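PDB 6JKV: PppA from Pseudomonas aeruginosa, which probably removes phosphate from serine and threonine residues of proteins as a manganese-dependent PP2C-type phosphatase, and serves as a key regulatory component of type VI secretion. Local coordinates for residues A[59-64]-A[138-143]; A[74-79]-A[119-124]; A[184-189]-A[195-200]. One frame throughout, in Å; residues are numbered along the deposited sequence.

Interaction 1 of 3, residues A[59-64]-A[138-143]; sequences VADGMG and AGDSRL
Asp61 and Ser141 make the tight part of this contact. The CB of Asp61 rests 3.6 Å from Ser141 OG. The backbones stay well apart, with the CA atoms of Asp61 and Ser141 separated by 6.9 Å. Ser141 already points across, and chi1 (-67°), with OG anti to the carbonyl carbon, sets OG against the Asp61 CB. That OG also hydrogen-bonds Thr122 OG1, which in turn bonds the backbone N of Asp61. The serine therefore belongs to the second shell behind a metal ligand.

The other side of the contact is looser and filled by water. The carboxylates of Asp61 and Asp140 do not touch: Asp61 OD2 and Asp140 OD1 are 4.5 Å apart. Two waters lie between them. One donates to Asp140 OD1 at 2.8 Å and makes a weaker bond to Asp61 OD2. The other lies within bonding distance of Asp61 OD2 (2.9 Å), Asp140 OD1 and Ser141 OG (2.7 Å), but has too few protons to serve all the acceptors around it. It joins the water-filled side to the packed side.

This is the metal centre of a PP2C phosphatase. Asp61 extends its carboxylate away from the strand, with CG anti to the backbone N (chi1 -176°), and bridges two manganese ions. OD1 binds one ion together with Gly62 O. OD2 binds the other, whose site also includes Asp214 and Asp252. The metals probably offset the like charges gathered here.

Strand 56-63 carries Asp61 beside strand 120-129 of one sheet, while residues 138-141 turn the chain from strand 132-138 of that sheet into strand 142-147 of the other. Ala60 faces helix 69-82, and Val59 touches Leu211 of strand 208-212, so the contact lies between the two sheets.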
loop_
_atom_site.group_PDB
_atom_site.type_symbol
_atom_site.label_atom_id
_atom_site.label_comp_id
_atom_site.label_asym_id
_atom_site.label_seq_id
_atom_site.Cartn_x
_atom_site.Cartn_y
_atom_site.Cartn_z
ATOM N N VAL A 59 -0.150 3.341 -0.038
ATOM C CA VAL A 59 -1.419 2.832 -0.615
ATOM C C VAL A 59 -2.269 2.273 0.529
ATOM O O VAL A 59 -1.730 1.531 1.360
ATOM C CB VAL A 59 -1.156 1.785 -1.703
ATOM C CG1 VAL A 59 -2.450 1.121 -2.153
ATOM C CG2 VAL A 59 -0.412 2.387 -2.886
ATOM N N ALA A 60 -3.553 2.632 0.563
ATOM C CA ALA A 60 -4.509 2.194 1.603
ATOM C C ALA A 60 -5.790 1.681 0.944
ATOM O O ALA A 60 -6.408 2.435 0.183
ATOM C CB ALA A 60 -4.788 3.333 2.555
ATOM N N ASP A 61 -6.160 0.436 1.232
ATOM C CA ASP A 61 -7.388 -0.198 0.699
ATOM C C ASP A 61 -8.488 -0.087 1.757
ATOM O O ASP A 61 -8.456 -0.849 2.736
ATOM C CB ASP A 61 -7.136 -1.652 0.297
ATOM C CG ASP A 61 -8.349 -2.305 -0.345
ATOM O OD1 ASP A 61 -9.452 -1.730 -0.235
ATOM O OD2 ASP A 61 -8.188 -3.391 -0.936
ATOM N N GLY A 62 -9.421 0.842 1.560
ATOM C CA GLY A 62 -10.546 1.060 2.482
ATOM C C GLY A 62 -11.597 -0.019 2.331
ATOM O O GLY A 62 -11.776 -0.530 1.213
ATOM N N MET A 63 -12.271 -0.356 3.429
ATOM C CA MET A 63 -13.402 -1.309 3.433
ATOM C C MET A 63 -14.564 -0.698 4.213
ATOM O O MET A 63 -14.315 -0.017 5.224
ATOM C CB MET A 63 -12.993 -2.639 4.066
ATOM C CG MET A 63 -12.387 -2.495 5.447
ATOM S SD MET A 63 -12.287 -4.060 6.324
ATOM C CE MET A 63 -10.568 -4.479 6.042
ATOM N N GLY A 64 -15.790 -0.943 3.754
ATOM C CA GLY A 64 -17.009 -0.533 4.472
ATOM C C GLY A 64 -17.967 0.267 3.618
ATOM O O GLY A 64 -19.031 0.652 4.145
ATOM N N ALA A 138 -0.117 -3.262 7.099
ATOM C CA ALA A 138 -1.177 -4.003 7.804
ATOM C C ALA A 138 -2.317 -4.227 6.814
ATOM O O ALA A 138 -2.926 -3.237 6.386
ATOM C CB ALA A 138 -1.608 -3.245 9.033
ATOM N N GLY A 139 -2.531 -5.483 6.421
ATOM C CA GLY A 139 -3.564 -5.879 5.450
ATOM C C GLY A 139 -2.979 -6.637 4.273
ATOM O O GLY A 139 -1.889 -7.219 4.407
ATOM N N ASP A 140 -3.707 -6.664 3.160
ATOM C CA ASP A 140 -3.367 -7.473 1.961
ATOM C C ASP A 140 -2.996 -6.545 0.800
ATOM O O ASP A 140 -3.050 -6.993 -0.363
ATOM C CB ASP A 140 -4.520 -8.401 1.580
ATOM C CG ASP A 140 -5.829 -7.676 1.302
ATOM O OD1 ASP A 140 -5.843 -6.439 1.366
ATOM O OD2 ASP A 140 -6.830 -8.358 1.035
ATOM N N SER A 141 -2.671 -5.287 1.097
ATOM C CA SER A 141 -1.987 -4.377 0.151
ATOM C C SER A 141 -0.487 -4.673 0.227
ATOM O O SER A 141 0.019 -4.924 1.346
ATOM C CB SER A 141 -2.301 -2.941 0.445
ATOM O OG SER A 141 -3.665 -2.640 0.185
ATOM N N ARG A 142 0.183 -4.688 -0.921
ATOM C CA ARG A 142 1.527 -5.288 -1.044
ATOM C C ARG A 142 2.556 -4.228 -1.431
ATOM O O ARG A 142 2.206 -3.205 -2.083
ATOM C CB ARG A 142 1.505 -6.436 -2.053
ATOM C CG ARG A 142 0.737 -7.650 -1.562
ATOM C CD ARG A 142 0.504 -8.647 -2.670
ATOM N NE ARG A 142 -0.230 -9.814 -2.205
ATOM C CZ ARG A 142 -0.194 -11.007 -2.783
ATOM N NH1 ARG A 142 0.559 -11.209 -3.852
ATOM N NH2 ARG A 142 -0.905 -11.999 -2.283
ATOM N N LEU A 143 3.790 -4.472 -1.000
ATOM C CA LEU A 143 5.004 -3.856 -1.568
ATOM C C LEU A 143 5.859 -4.954 -2.201
ATOM O O LEU A 143 6.146 -5.968 -1.520
ATOM C CB LEU A 143 5.788 -3.133 -0.481
ATOM C CG LEU A 143 7.186 -2.717 -0.918
ATOM C CD1 LEU A 143 7.117 -1.481 -1.804
ATOM C CD2 LEU A 143 8.080 -2.494 0.282
HETATM O O HOH W 1 -8.504 -5.441 1.289
HETATM O O HOH W 2 -5.448 -4.463 -0.736
#

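Interaction 2 of 3, residues A[74-79]-A[119-124]; sequences SLIVDT and MGSTLV
Ile76 and Leu123 make the apolar part of this contact. The CG2 branch of Ile76 meets Leu123 CD1 at 3.4 Å, tighter than usual for two carbons, and the two side chains pass at a slant. Leu123 reaches the helix with CG anti to its backbone N (chi1 174°). The longer branch of Ile76 points at the strand, end on, and its CD1 comes to 3.7 Å from Ser121 OG and 3.9 Å from Thr122 O. Ala60 of strand 56-63 also touches Ile76.

The hydrogen bonds run within each segment. Ser121 OG donates to Thr122 O at 2.8 Å, in the carbonyl plane and on a lone pair. This ties up the hydroxyl beside the isoleucine methyl. The bond from Thr79 OG1 to Leu75 O is internal to the helix and away from the strand.

The contact packs helix 69-82 on strand 120-129, a helical layer against one sheet of the PP2C alpha-beta-beta-alpha sandwich. On its other side the strand carries Thr122, near the metal centre. Helix and strand are thus joined by apolar packing, and the serine hydroxyl at their interface finds its acceptor within its own segment.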
loop_
_atom_site.group_PDB
_atom_site.type_symbol
_atom_site.label_atom_id
_atom_site.label_comp_id
_atom_site.label_asym_id
_atom_site.label_seq_id
_atom_site.Cartn_x
_atom_site.Cartn_y
_atom_site.Cartn_z
ATOM N N SER A 74 -8.630 7.836 3.317
ATOM C CA SER A 74 -8.292 9.265 3.115
ATOM C C SER A 74 -7.707 9.830 4.410
ATOM O O SER A 74 -6.727 10.593 4.317
ATOM C CB SER A 74 -9.463 10.064 2.615
ATOM O OG SER A 74 -10.606 9.805 3.396
ATOM N N LEU A 75 -8.269 9.461 5.568
ATOM C CA LEU A 75 -7.744 9.891 6.893
ATOM C C LEU A 75 -6.300 9.393 7.045
ATOM O O LEU A 75 -5.456 10.131 7.587
ATOM C CB LEU A 75 -8.628 9.361 8.028
ATOM C CG LEU A 75 -8.131 9.706 9.436
ATOM C CD1 LEU A 75 -8.008 11.210 9.619
ATOM C CD2 LEU A 75 -9.033 9.112 10.509
ATOM N N ILE A 76 -6.031 8.169 6.600
ATOM C CA ILE A 76 -4.659 7.599 6.616
ATOM C C ILE A 76 -3.733 8.514 5.809
ATOM O O ILE A 76 -2.695 8.940 6.352
ATOM C CB ILE A 76 -4.658 6.160 6.075
ATOM C CG1 ILE A 76 -5.135 5.162 7.132
ATOM C CG2 ILE A 76 -3.291 5.785 5.531
ATOM C CD1 ILE A 76 -5.431 3.796 6.572
ATOM N N VAL A 77 -4.081 8.777 4.547
ATOM C CA VAL A 77 -3.166 9.487 3.611
ATOM C C VAL A 77 -2.966 10.920 4.116
ATOM O O VAL A 77 -1.823 11.396 4.076
ATOM C CB VAL A 77 -3.636 9.428 2.141
ATOM C CG1 VAL A 77 -3.664 7.994 1.619
ATOM C CG2 VAL A 77 -4.982 10.084 1.938
ATOM N N ASP A 78 -4.018 11.566 4.617
ATOM C CA ASP A 78 -3.934 12.968 5.104
ATOM C C ASP A 78 -3.113 13.054 6.394
ATOM O O ASP A 78 -2.349 14.030 6.528
ATOM C CB ASP A 78 -5.312 13.579 5.351
ATOM C CG ASP A 78 -6.148 13.738 4.093
ATOM O OD1 ASP A 78 -5.572 13.657 2.980
ATOM O OD2 ASP A 78 -7.377 13.922 4.233
ATOM N N THR A 79 -3.307 12.121 7.329
ATOM C CA THR A 79 -2.549 12.097 8.605
ATOM C C THR A 79 -1.064 11.856 8.306
ATOM O O THR A 79 -0.207 12.527 8.919
ATOM C CB THR A 79 -3.108 11.051 9.581
ATOM O OG1 THR A 79 -4.490 11.330 9.828
ATOM C CG2 THR A 79 -2.338 11.030 10.888
ATOM N N MET A 119 -15.685 -0.668 9.145
ATOM C CA MET A 119 -15.067 0.662 8.936
ATOM C C MET A 119 -13.564 0.526 9.175
ATOM O O MET A 119 -13.126 0.473 10.335
ATOM C CB MET A 119 -15.671 1.715 9.867
ATOM C CG MET A 119 -15.083 3.110 9.669
ATOM S SD MET A 119 -15.850 4.378 10.707
ATOM C CE MET A 119 -17.501 4.458 10.021
ATOM N N GLY A 120 -12.798 0.425 8.099
ATOM C CA GLY A 120 -11.346 0.288 8.218
ATOM C C GLY A 120 -10.653 0.460 6.891
ATOM O O GLY A 120 -11.303 0.794 5.883
ATOM N N SER A 121 -9.352 0.228 6.897
ATOM C CA SER A 121 -8.525 0.298 5.679
ATOM C C SER A 121 -7.213 -0.425 5.932
ATOM O O SER A 121 -6.650 -0.305 7.028
ATOM C CB SER A 121 -8.291 1.722 5.242
ATOM O OG SER A 121 -7.344 1.776 4.183
ATOM N N THR A 122 -6.762 -1.169 4.934
ATOM C CA THR A 122 -5.392 -1.715 4.919
ATOM C C THR A 122 -4.417 -0.548 4.757
ATOM O O THR A 122 -4.836 0.592 4.421
ATOM C CB THR A 122 -5.215 -2.752 3.808
ATOM O OG1 THR A 122 -5.012 -1.994 2.612
ATOM C CG2 THR A 122 -6.404 -3.683 3.686
ATOM N N LEU A 123 -3.148 -0.822 4.993
ATOM C CA LEU A 123 -2.085 0.156 4.718
ATOM C C LEU A 123 -0.843 -0.575 4.240
ATOM O O LEU A 123 -0.533 -1.621 4.796
ATOM C CB LEU A 123 -1.777 0.966 5.978
ATOM C CG LEU A 123 -0.590 1.905 5.804
ATOM C CD1 LEU A 123 -0.965 3.327 6.166
ATOM C CD2 LEU A 123 0.611 1.423 6.595
ATOM N N VAL A 124 -0.171 -0.004 3.247
ATOM C CA VAL A 124 1.232 -0.345 2.902
ATOM C C VAL A 124 1.934 0.973 2.591
ATOM O O VAL A 124 1.402 1.764 1.791
ATOM C CB VAL A 124 1.320 -1.359 1.743
ATOM C CG1 VAL A 124 0.600 -0.886 0.496
ATOM C CG2 VAL A 124 2.762 -1.701 1.419
#

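Interaction 3 of 3, residues A[184-189]-A[195-200]; sequences VTRAVG and ELSEAA
The backbones of 184-189 and 195-200 stay separate, coming closest at Arg186 and Glu195 with 7.3 Å between their CA atoms, and the gap is spanned by the side chain of Arg186.

Arg186 leaves its backbone with chi1 at -32°, and the chain is then extended from CG to NE. This carries the guanidinium past Glu195 to Ser197. On the way, Arg186 CD passes 3.6 Å from Glu195 O. That carbonyl oxygen lies at the guanidinium edge, near its plane, but makes no hydrogen bond with it. Farther out, Arg186 NH1 is 3.6 Å from Ser197 OG, which sits obliquely to the guanidinium. This pair is not hydrogen-bonded either; Ser197 OG bonds His158 NE2 instead.

The segments belong to the PP2C fold, a sandwich of two antiparallel sheets flanked by helices. Residues 184-189 are loop. Strand 197-202 is an edge strand, within this chain, of the sheet that also holds 120-129, and it pairs with strand 132-138 through Ser197 and Trp137. The loop returns to the same sheet farther along, near Val188.

Water supplies the polar link. It accepts from Arg186 NH1 at 3.0 Å, in the guanidinium plane at its edge, and gives a weak bond to Leu196 O.

Glu195 joins mostly through its base: its CB is 4.1 Å from Arg186 NH1. Its chain is bent at chi2 (-104°) and the carboxylate turns away, with OE2 5.7 Å from Arg186 NH1. The opposite charges are therefore too far apart for a salt bridge, though a modest attraction is possible. Glu195 OE1 bonds Gln193 NE2 in the intervening loop.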
loop_
_atom_site.group_PDB
_atom_site.type_symbol
_atom_site.label_atom_id
_atom_site.label_comp_id
_atom_site.label_asym_id
_atom_site.label_seq_id
_atom_site.Cartn_x
_atom_site.Cartn_y
_atom_site.Cartn_z
ATOM N N VAL A 184 -9.340 -10.071 6.162
ATOM C CA VAL A 184 -8.056 -9.407 6.502
ATOM C C VAL A 184 -7.873 -9.531 8.015
ATOM O O VAL A 184 -8.829 -9.240 8.755
ATOM C CB VAL A 184 -8.044 -7.948 6.011
ATOM C CG1 VAL A 184 -6.858 -7.186 6.548
ATOM C CG2 VAL A 184 -8.074 -7.889 4.490
ATOM N N THR A 185 -6.703 -9.997 8.450
ATOM C CA THR A 185 -6.432 -10.303 9.879
ATOM C C THR A 185 -5.866 -9.076 10.589
ATOM O O THR A 185 -5.935 -9.031 11.816
ATOM C CB THR A 185 -5.495 -11.504 10.024
ATOM O OG1 THR A 185 -4.302 -11.219 9.303
ATOM C CG2 THR A 185 -6.097 -12.781 9.481
ATOM N N ARG A 186 -5.294 -8.126 9.861
ATOM C CA ARG A 186 -4.886 -6.837 10.464
ATOM C C ARG A 186 -5.140 -5.728 9.451
ATOM O O ARG A 186 -4.926 -5.946 8.235
ATOM C CB ARG A 186 -3.418 -6.811 10.905
ATOM C CG ARG A 186 -2.845 -8.134 11.380
ATOM C CD ARG A 186 -1.400 -7.944 11.789
ATOM N NE ARG A 186 -0.800 -9.191 12.238
ATOM C CZ ARG A 186 0.445 -9.313 12.678
ATOM N NH1 ARG A 186 1.239 -8.255 12.735
ATOM N NH2 ARG A 186 0.891 -10.495 13.062
ATOM N N ALA A 187 -5.632 -4.601 9.953
ATOM C CA ALA A 187 -5.864 -3.374 9.178
ATOM C C ALA A 187 -6.218 -2.267 10.162
ATOM O O ALA A 187 -6.541 -2.570 11.336
ATOM C CB ALA A 187 -6.954 -3.565 8.145
ATOM N N VAL A 188 -6.158 -1.035 9.681
ATOM C CA VAL A 188 -6.504 0.154 10.488
ATOM C C VAL A 188 -7.987 0.057 10.842
ATOM O O VAL A 188 -8.809 -0.116 9.924
ATOM C CB VAL A 188 -6.158 1.450 9.744
ATOM C CG1 VAL A 188 -6.510 2.666 10.577
ATOM C CG2 VAL A 188 -4.691 1.488 9.353
ATOM N N GLY A 189 -8.292 0.104 12.139
ATOM C CA GLY A 189 -9.667 0.141 12.667
ATOM C C GLY A 189 -10.222 -1.228 13.011
ATOM O O GLY A 189 -11.329 -1.272 13.585
ATOM N N GLU A 195 -1.291 -3.543 15.125
ATOM C CA GLU A 195 0.052 -4.157 15.073
ATOM C C GLU A 195 0.540 -4.060 13.631
ATOM O O GLU A 195 -0.024 -4.773 12.780
ATOM C CB GLU A 195 0.010 -5.610 15.545
ATOM C CG GLU A 195 -0.809 -5.840 16.810
ATOM C CD GLU A 195 0.018 -6.040 18.072
ATOM O OE1 GLU A 195 -0.583 -6.195 19.179
ATOM O OE2 GLU A 195 1.275 -6.041 17.951
ATOM N N LEU A 196 1.520 -3.191 13.370
ATOM C CA LEU A 196 2.112 -3.017 12.024
ATOM C C LEU A 196 3.264 -4.004 11.846
ATOM O O LEU A 196 4.051 -4.189 12.790
ATOM C CB LEU A 196 2.615 -1.585 11.858
ATOM C CG LEU A 196 1.545 -0.510 11.704
ATOM C CD1 LEU A 196 2.094 0.838 12.144
ATOM C CD2 LEU A 196 1.054 -0.431 10.263
ATOM N N SER A 197 3.354 -4.611 10.669
ATOM C CA SER A 197 4.548 -5.372 10.249
ATOM C C SER A 197 5.523 -4.389 9.612
ATOM O O SER A 197 5.070 -3.401 9.003
ATOM C CB SER A 197 4.188 -6.506 9.348
ATOM O OG SER A 197 3.588 -7.555 10.096
ATOM N N GLU A 198 6.816 -4.639 9.793
ATOM C CA GLU A 198 7.895 -3.765 9.285
ATOM C C GLU A 198 8.947 -4.627 8.590
ATOM O O GLU A 198 9.242 -5.744 9.068
ATOM C CB GLU A 198 8.516 -2.961 10.426
ATOM C CG GLU A 198 9.490 -1.895 9.948
ATOM C CD GLU A 198 10.158 -1.115 11.065
ATOM O OE1 GLU A 198 9.673 -1.184 12.199
ATOM O OE2 GLU A 198 11.180 -0.460 10.795
ATOM N N ALA A 199 9.488 -4.122 7.485
ATOM C CA ALA A 199 10.655 -4.718 6.805
ATOM C C ALA A 199 11.602 -3.600 6.393
ATOM O O ALA A 199 11.152 -2.638 5.743
ATOM C CB ALA A 199 10.220 -5.544 5.619
ATOM N N ALA A 200 12.869 -3.726 6.779
ATOM C CA ALA A 200 13.942 -2.793 6.381
ATOM C C ALA A 200 14.491 -3.226 5.021
ATOM O O ALA A 200 14.535 -4.444 4.744
ATOM C CB ALA A 200 15.030 -2.754 7.417
HETATM O O HOH W 3 3.771 -7.386 14.018
#

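Overall arrangement
Interactions 1 and 2 have centres about 8 Å apart and both reach the same sheet. Strand 120-129 joins them: Asp61 O lies 2.8 Å from Thr122 N, and Ala138 O lies 2.8 Å from Leu123 N, both probable hydrogen bonds. Interaction 1 holds the manganese ligands Asp61 and Gly62, whereas interaction 2 packs a helix on the other face of strand 120-129. Interaction 3 is a surface contact away from the metal site, its centre about 9 Å from that of interaction 1 and 12 Å from that of interaction 2. Its loop still reaches both. Ser121 O is 2.8 Å from Val188 N, a probable hydrogen bond, Val188 CG2 meets Ile76 CD1 at 3.7 Å, and Val184 packs on Gly139 and Asp140.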